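Tannase (Lactobacillus plantarum, PDB 3WA7) hydrolyses the galloyl ester bonds of tannins and belongs to the alpha/beta-hydrolases. Local coordinates at residues R4-Q16 against R141-D153. Residues are numbered along the deposited sequence; the frame is centred on the assembly and turned at random.
Sequences RLIFDADWLVPEQ and RYVKYNQGRLPGD
Asn146, the first residue to leave helical geometry after helix 131-145, grips the N-terminal arm by its backbone and illustrates how one buried amide can anchor an irregular chain segment. Its ND2 donates to Leu5 O at 3.0 Å, with the oxygen lying in the plane of the Asn146 amide, and also to Tyr142 O in the last turn of helix 131-145. OD1 accepts Phe7 N at 2.8 Å in a nearly straight bond (176°), though from above the carbonyl plane; Arg149 NE reaches the same oxygen within that plane. Replacing the amide by an alanine would remove ND2 and OD1, and is likely to leave Leu5 O and Phe7 N without these mates and the Arg149 side chain freer to turn.

The tight side lies at Phe7. With CG anti to the backbone N (chi1 179°), its ring is carried in over Leu150, whose CD2 sits on the ring normal 3.4 Å from the centroid, a CH-pi contact, while Tyr142 OH lies at the ring edge. Ile32 and Val47 of the neighbouring strands also touch this ring. The solvent side is at Ile6: this exposed residue lays CD1 over one face of the Arg149 guanidinium, toward its rim, 3.3 Å from NH2, and against Tyr145 CE2 at 3.7 Å. A water joins Tyr142 OH to Ile6 O, the latter weakly. Together these contacts pin the arm leading into outermost strand 13-19 against a helix end and loop flanking the central sheet of an alpha/beta-hydrolase fold.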
loop_
_atom_site.group_PDB
_atom_site.type_symbol
_atom_site.label_atom_id
_atom_site.label_comp_id
_atom_site.label_asym_id
_atom_site.label_seq_id
_atom_site.Cartn_x
_atom_site.Cartn_y
_atom_site.Cartn_z
ATOM N N ARG A 4 18.872 -14.421 -21.055
ATOM C CA ARG A 4 18.134 -13.241 -21.589
ATOM C C ARG A 4 17.883 -12.214 -20.487
ATOM O O ARG A 4 18.679 -12.087 -19.557
ATOM C CB ARG A 4 16.803 -13.690 -22.198
ATOM C CG ARG A 4 15.851 -14.326 -21.201
ATOM C CD ARG A 4 14.673 -14.982 -21.899
ATOM N NE ARG A 4 15.092 -16.122 -22.710
ATOM C CZ ARG A 4 14.252 -16.955 -23.316
ATOM N NH1 ARG A 4 12.942 -16.776 -23.205
ATOM N NH2 ARG A 4 14.721 -17.969 -24.032
ATOM N N LEU A 5 16.774 -11.489 -20.595
ATOM C CA LEU A 5 16.420 -10.464 -19.617
ATOM C C LEU A 5 17.505 -9.398 -19.521
ATOM O O LEU A 5 17.724 -8.805 -18.466
ATOM C CB LEU A 5 16.179 -11.089 -18.242
ATOM C CG LEU A 5 15.053 -12.125 -18.183
ATOM C CD1 LEU A 5 14.852 -12.572 -16.740
ATOM C CD2 LEU A 5 13.764 -11.523 -18.737
ATOM N N ILE A 6 18.189 -9.166 -20.634
ATOM C CA ILE A 6 19.233 -8.157 -20.688
ATOM C C ILE A 6 18.634 -6.872 -21.241
ATOM O O ILE A 6 18.135 -6.845 -22.368
ATOM C CB ILE A 6 20.395 -8.592 -21.608
ATOM C CG1 ILE A 6 21.092 -9.821 -21.024
ATOM C CG2 ILE A 6 21.377 -7.442 -21.789
ATOM C CD1 ILE A 6 21.709 -9.591 -19.660
ATOM N N PHE A 7 18.671 -5.813 -20.441
ATOM C CA PHE A 7 18.133 -4.534 -20.874
ATOM C C PHE A 7 19.041 -3.931 -21.937
ATOM O O PHE A 7 20.265 -3.916 -21.784
ATOM C CB PHE A 7 18.033 -3.564 -19.699
ATOM C CG PHE A 7 17.496 -2.215 -20.080
ATOM C CD1 PHE A 7 16.139 -2.038 -20.323
ATOM C CD2 PHE A 7 18.353 -1.127 -20.227
ATOM C CE1 PHE A 7 15.641 -0.794 -20.709
ATOM C CE2 PHE A 7 17.864 0.117 -20.614
ATOM C CZ PHE A 7 16.506 0.284 -20.855
ATOM N N ASP A 8 18.431 -3.436 -23.009
ATOM C CA ASP A 8 19.160 -2.817 -24.112
ATOM C C ASP A 8 18.822 -1.328 -24.126
ATOM O O ASP A 8 17.677 -0.948 -24.373
ATOM C CB ASP A 8 18.733 -3.449 -25.438
ATOM C CG ASP A 8 19.597 -3.001 -26.604
ATOM O OD1 ASP A 8 20.102 -1.859 -26.575
ATOM O OD2 ASP A 8 19.758 -3.791 -27.553
ATOM N N ALA A 9 19.816 -0.488 -23.856
ATOM C CA ALA A 9 19.608 0.953 -23.832
ATOM C C ALA A 9 19.094 1.490 -25.167
ATOM O O ALA A 9 18.534 2.586 -25.224
ATOM C CB ALA A 9 20.902 1.660 -23.450
ATOM N N ASP A 10 19.283 0.728 -26.241
ATOM C CA ASP A 10 18.815 1.174 -27.550
ATOM C C ASP A 10 17.296 1.182 -27.641
ATOM O O ASP A 10 16.729 1.780 -28.555
ATOM C CB ASP A 10 19.391 0.300 -28.667
ATOM C CG ASP A 10 20.836 0.634 -28.977
ATOM O OD1 ASP A 10 21.163 1.837 -29.035
ATOM O OD2 ASP A 10 21.639 -0.300 -29.171
ATOM N N TRP A 11 16.635 0.520 -26.698
ATOM C CA TRP A 11 15.177 0.490 -26.698
ATOM C C TRP A 11 14.616 1.837 -26.248
ATOM O O TRP A 11 13.439 2.125 -26.459
ATOM C CB TRP A 11 14.641 -0.592 -25.759
ATOM C CG TRP A 11 14.998 -2.002 -26.124
ATOM C CD1 TRP A 11 15.288 -2.489 -27.369
ATOM C CD2 TRP A 11 15.038 -3.124 -25.236
ATOM N NE1 TRP A 11 15.505 -3.848 -27.308
ATOM C CE2 TRP A 11 15.357 -4.263 -26.010
ATOM C CE3 TRP A 11 14.832 -3.279 -23.856
ATOM C CZ2 TRP A 11 15.475 -5.543 -25.451
ATOM C CZ3 TRP A 11 14.949 -4.551 -23.300
ATOM C CH2 TRP A 11 15.268 -5.666 -24.100
ATOM N N LEU A 12 15.462 2.655 -25.627
ATOM C CA LEU A 12 15.053 3.968 -25.137
ATOM C C LEU A 12 14.821 4.963 -26.273
ATOM O O LEU A 12 15.734 5.262 -27.046
ATOM C CB LEU A 12 16.111 4.522 -24.175
ATOM C CG LEU A 12 16.252 3.812 -22.824
ATOM C CD1 LEU A 12 17.484 4.336 -22.100
ATOM C CD2 LEU A 12 14.996 4.037 -21.989
ATOM N N VAL A 13 13.593 5.468 -26.364
ATOM C CA VAL A 13 13.220 6.429 -27.397
ATOM C C VAL A 13 12.813 7.763 -26.766
ATOM O O VAL A 13 12.200 7.797 -25.696
ATOM C CB VAL A 13 12.061 5.884 -28.265
ATOM C CG1 VAL A 13 12.505 4.616 -28.974
ATOM C CG2 VAL A 13 10.845 5.599 -27.403
ATOM N N PRO A 14 13.149 8.882 -27.425
ATOM C CA PRO A 14 12.830 10.224 -26.929
ATOM C C PRO A 14 11.348 10.576 -26.849
ATOM O O PRO A 14 10.559 10.241 -27.733
ATOM C CB PRO A 14 13.595 11.132 -27.888
ATOM C CG PRO A 14 13.534 10.370 -29.169
ATOM C CD PRO A 14 13.853 8.961 -28.718
ATOM N N GLU A 15 10.990 11.264 -25.770
ATOM C CA GLU A 15 9.620 11.697 -25.513
ATOM C C GLU A 15 9.693 12.994 -24.716
ATOM O O GLU A 15 10.746 13.346 -24.187
ATOM C CB GLU A 15 8.882 10.655 -24.664
ATOM C CG GLU A 15 8.742 9.283 -25.302
ATOM C CD GLU A 15 7.446 9.133 -26.072
ATOM O OE1 GLU A 15 7.041 10.098 -26.748
ATOM O OE2 GLU A 15 6.839 8.046 -26.005
ATOM N N GLN A 16 8.575 13.703 -24.633
ATOM C CA GLN A 16 8.515 14.925 -23.843
ATOM C C GLN A 16 7.075 15.183 -23.439
ATOM O O GLN A 16 6.143 14.860 -24.177
ATOM C CB GLN A 16 9.058 16.130 -24.621
ATOM C CG GLN A 16 8.179 16.620 -25.753
ATOM C CD GLN A 16 8.673 17.933 -26.332
ATOM O OE1 GLN A 16 8.754 18.943 -25.631
ATOM N NE2 GLN A 16 9.009 17.925 -27.616
ATOM N N ARG A 141 14.073 -7.673 -9.401
ATOM C CA ARG A 141 15.231 -8.471 -9.801
ATOM C C ARG A 141 15.684 -8.098 -11.209
ATOM O O ARG A 141 16.880 -8.054 -11.486
ATOM C CB ARG A 141 14.917 -9.969 -9.727
ATOM C CG ARG A 141 14.641 -10.427 -8.313
ATOM C CD ARG A 141 14.623 -11.936 -8.172
ATOM N NE ARG A 141 14.538 -12.282 -6.758
ATOM C CZ ARG A 141 14.780 -13.486 -6.255
ATOM N NH1 ARG A 141 15.125 -14.490 -7.051
ATOM N NH2 ARG A 141 14.685 -13.679 -4.946
ATOM N N TYR A 142 14.729 -7.825 -12.094
ATOM C CA TYR A 142 15.062 -7.439 -13.463
ATOM C C TYR A 142 15.897 -6.160 -13.433
ATOM O O TYR A 142 16.920 -6.055 -14.106
ATOM C CB TYR A 142 13.795 -7.184 -14.286
ATOM C CG TYR A 142 14.093 -6.739 -15.702
ATOM C CD1 TYR A 142 14.331 -7.673 -16.712
ATOM C CD2 TYR A 142 14.206 -5.383 -16.015
ATOM C CE1 TYR A 142 14.681 -7.266 -18.001
ATOM C CE2 TYR A 142 14.557 -4.967 -17.298
ATOM C CZ TYR A 142 14.795 -5.912 -18.281
ATOM O OH TYR A 142 15.166 -5.501 -19.539
ATOM N N VAL A 143 15.445 -5.189 -12.649
ATOM C CA VAL A 143 16.146 -3.915 -12.534
ATOM C C VAL A 143 17.557 -4.084 -11.979
ATOM O O VAL A 143 18.524 -3.600 -12.571
ATOM C CB VAL A 143 15.365 -2.933 -11.629
ATOM C CG1 VAL A 143 16.218 -1.703 -11.317
ATOM C CG2 VAL A 143 14.079 -2.513 -12.318
ATOM N N LYS A 144 17.671 -4.780 -10.853
ATOM C CA LYS A 144 18.968 -4.979 -10.213
ATOM C C LYS A 144 19.920 -5.824 -11.056
ATOM O O LYS A 144 21.128 -5.588 -11.054
ATOM C CB LYS A 144 18.774 -5.586 -8.818
ATOM C CG LYS A 144 17.913 -4.694 -7.915
ATOM C CD LYS A 144 17.864 -5.166 -6.464
ATOM C CE LYS A 144 19.145 -4.845 -5.708
ATOM N NZ LYS A 144 19.057 -5.306 -4.282
ATOM N N TYR A 145 19.372 -6.792 -11.784
ATOM C CA TYR A 145 20.179 -7.654 -12.648
ATOM C C TYR A 145 20.800 -6.802 -13.746
ATOM O O TYR A 145 21.885 -7.103 -14.254
ATOM C CB TYR A 145 19.294 -8.734 -13.283
ATOM C CG TYR A 145 20.007 -9.661 -14.248
ATOM C CD1 TYR A 145 21.093 -10.432 -13.834
ATOM C CD2 TYR A 145 19.572 -9.793 -15.569
ATOM C CE1 TYR A 145 21.728 -11.316 -14.708
ATOM C CE2 TYR A 145 20.200 -10.674 -16.453
ATOM C CZ TYR A 145 21.276 -11.433 -16.013
ATOM O OH TYR A 145 21.894 -12.316 -16.875
ATOM N N ASN A 146 20.102 -5.728 -14.098
ATOM C CA ASN A 146 20.556 -4.839 -15.156
ATOM C C ASN A 146 21.254 -3.568 -14.699
ATOM O O ASN A 146 21.234 -2.555 -15.394
ATOM C CB ASN A 146 19.381 -4.511 -16.076
ATOM C CG ASN A 146 19.078 -5.644 -17.039
ATOM O OD1 ASN A 146 19.876 -5.938 -17.929
ATOM N ND2 ASN A 146 17.934 -6.292 -16.858
ATOM N N GLN A 147 21.874 -3.623 -13.525
ATOM C CA GLN A 147 22.613 -2.476 -13.015
ATOM C C GLN A 147 23.630 -2.100 -14.093
ATOM O O GLN A 147 24.244 -2.977 -14.700
ATOM C CB GLN A 147 23.350 -2.856 -11.732
ATOM C CG GLN A 147 24.251 -1.764 -11.178
ATOM C CD GLN A 147 25.008 -2.218 -9.943
ATOM O OE1 GLN A 147 25.712 -3.225 -9.973
ATOM N NE2 GLN A 147 24.866 -1.475 -8.851
ATOM N N GLY A 148 23.803 -0.805 -14.327
ATOM C CA GLY A 148 24.750 -0.359 -15.333
ATOM C C GLY A 148 24.103 -0.201 -16.696
ATOM O O GLY A 148 24.252 0.833 -17.349
ATOM N N ARG A 149 23.386 -1.229 -17.132
ATOM C CA ARG A 149 22.713 -1.183 -18.422
ATOM C C ARG A 149 21.517 -0.246 -18.326
ATOM O O ARG A 149 21.247 0.531 -19.241
ATOM C CB ARG A 149 22.282 -2.591 -18.839
ATOM C CG ARG A 149 23.462 -3.494 -19.187
ATOM C CD ARG A 149 23.004 -4.777 -19.851
ATOM N NE ARG A 149 22.434 -5.724 -18.900
ATOM C CZ ARG A 149 23.154 -6.547 -18.144
ATOM N NH1 ARG A 149 24.479 -6.542 -18.228
ATOM N NH2 ARG A 149 22.547 -7.378 -17.308
ATOM N N LEU A 150 20.811 -0.318 -17.201
ATOM C CA LEU A 150 19.664 0.548 -16.951
ATOM C C LEU A 150 20.146 1.830 -16.277
ATOM O O LEU A 150 20.977 1.784 -15.373
ATOM C CB LEU A 150 18.675 -0.138 -16.005
ATOM C CG LEU A 150 17.561 -1.018 -16.560
ATOM C CD1 LEU A 150 16.922 -1.805 -15.420
ATOM C CD2 LEU A 150 16.528 -0.146 -17.256
ATOM N N PRO A 151 19.660 2.994 -16.728
ATOM C CA PRO A 151 20.106 4.227 -16.073
ATOM C C PRO A 151 19.590 4.219 -14.629
ATOM O O PRO A 151 18.574 3.586 -14.341
ATOM C CB PRO A 151 19.450 5.316 -16.911
ATOM C CG PRO A 151 19.440 4.713 -18.287
ATOM C CD PRO A 151 18.978 3.292 -18.001
ATOM N N GLY A 152 20.288 4.906 -13.729
ATOM C CA GLY A 152 19.858 4.949 -12.338
ATOM C C GLY A 152 20.691 4.085 -11.407
ATOM O O GLY A 152 21.476 3.245 -11.851
ATOM N N ASP A 153 20.521 4.293 -10.106
ATOM C CA ASP A 153 21.260 3.533 -9.099
ATOM C C ASP A 153 20.362 2.411 -8.588
ATOM O O ASP A 153 19.379 2.670 -7.894
ATOM C CB ASP A 153 21.646 4.452 -7.937
ATOM C CG ASP A 153 22.628 3.804 -6.975
ATOM O OD1 ASP A 153 22.760 2.561 -6.986
ATOM O OD2 ASP A 153 23.261 4.547 -6.198
HETATM O O HOH W 1 15.195 -7.612 -21.328
#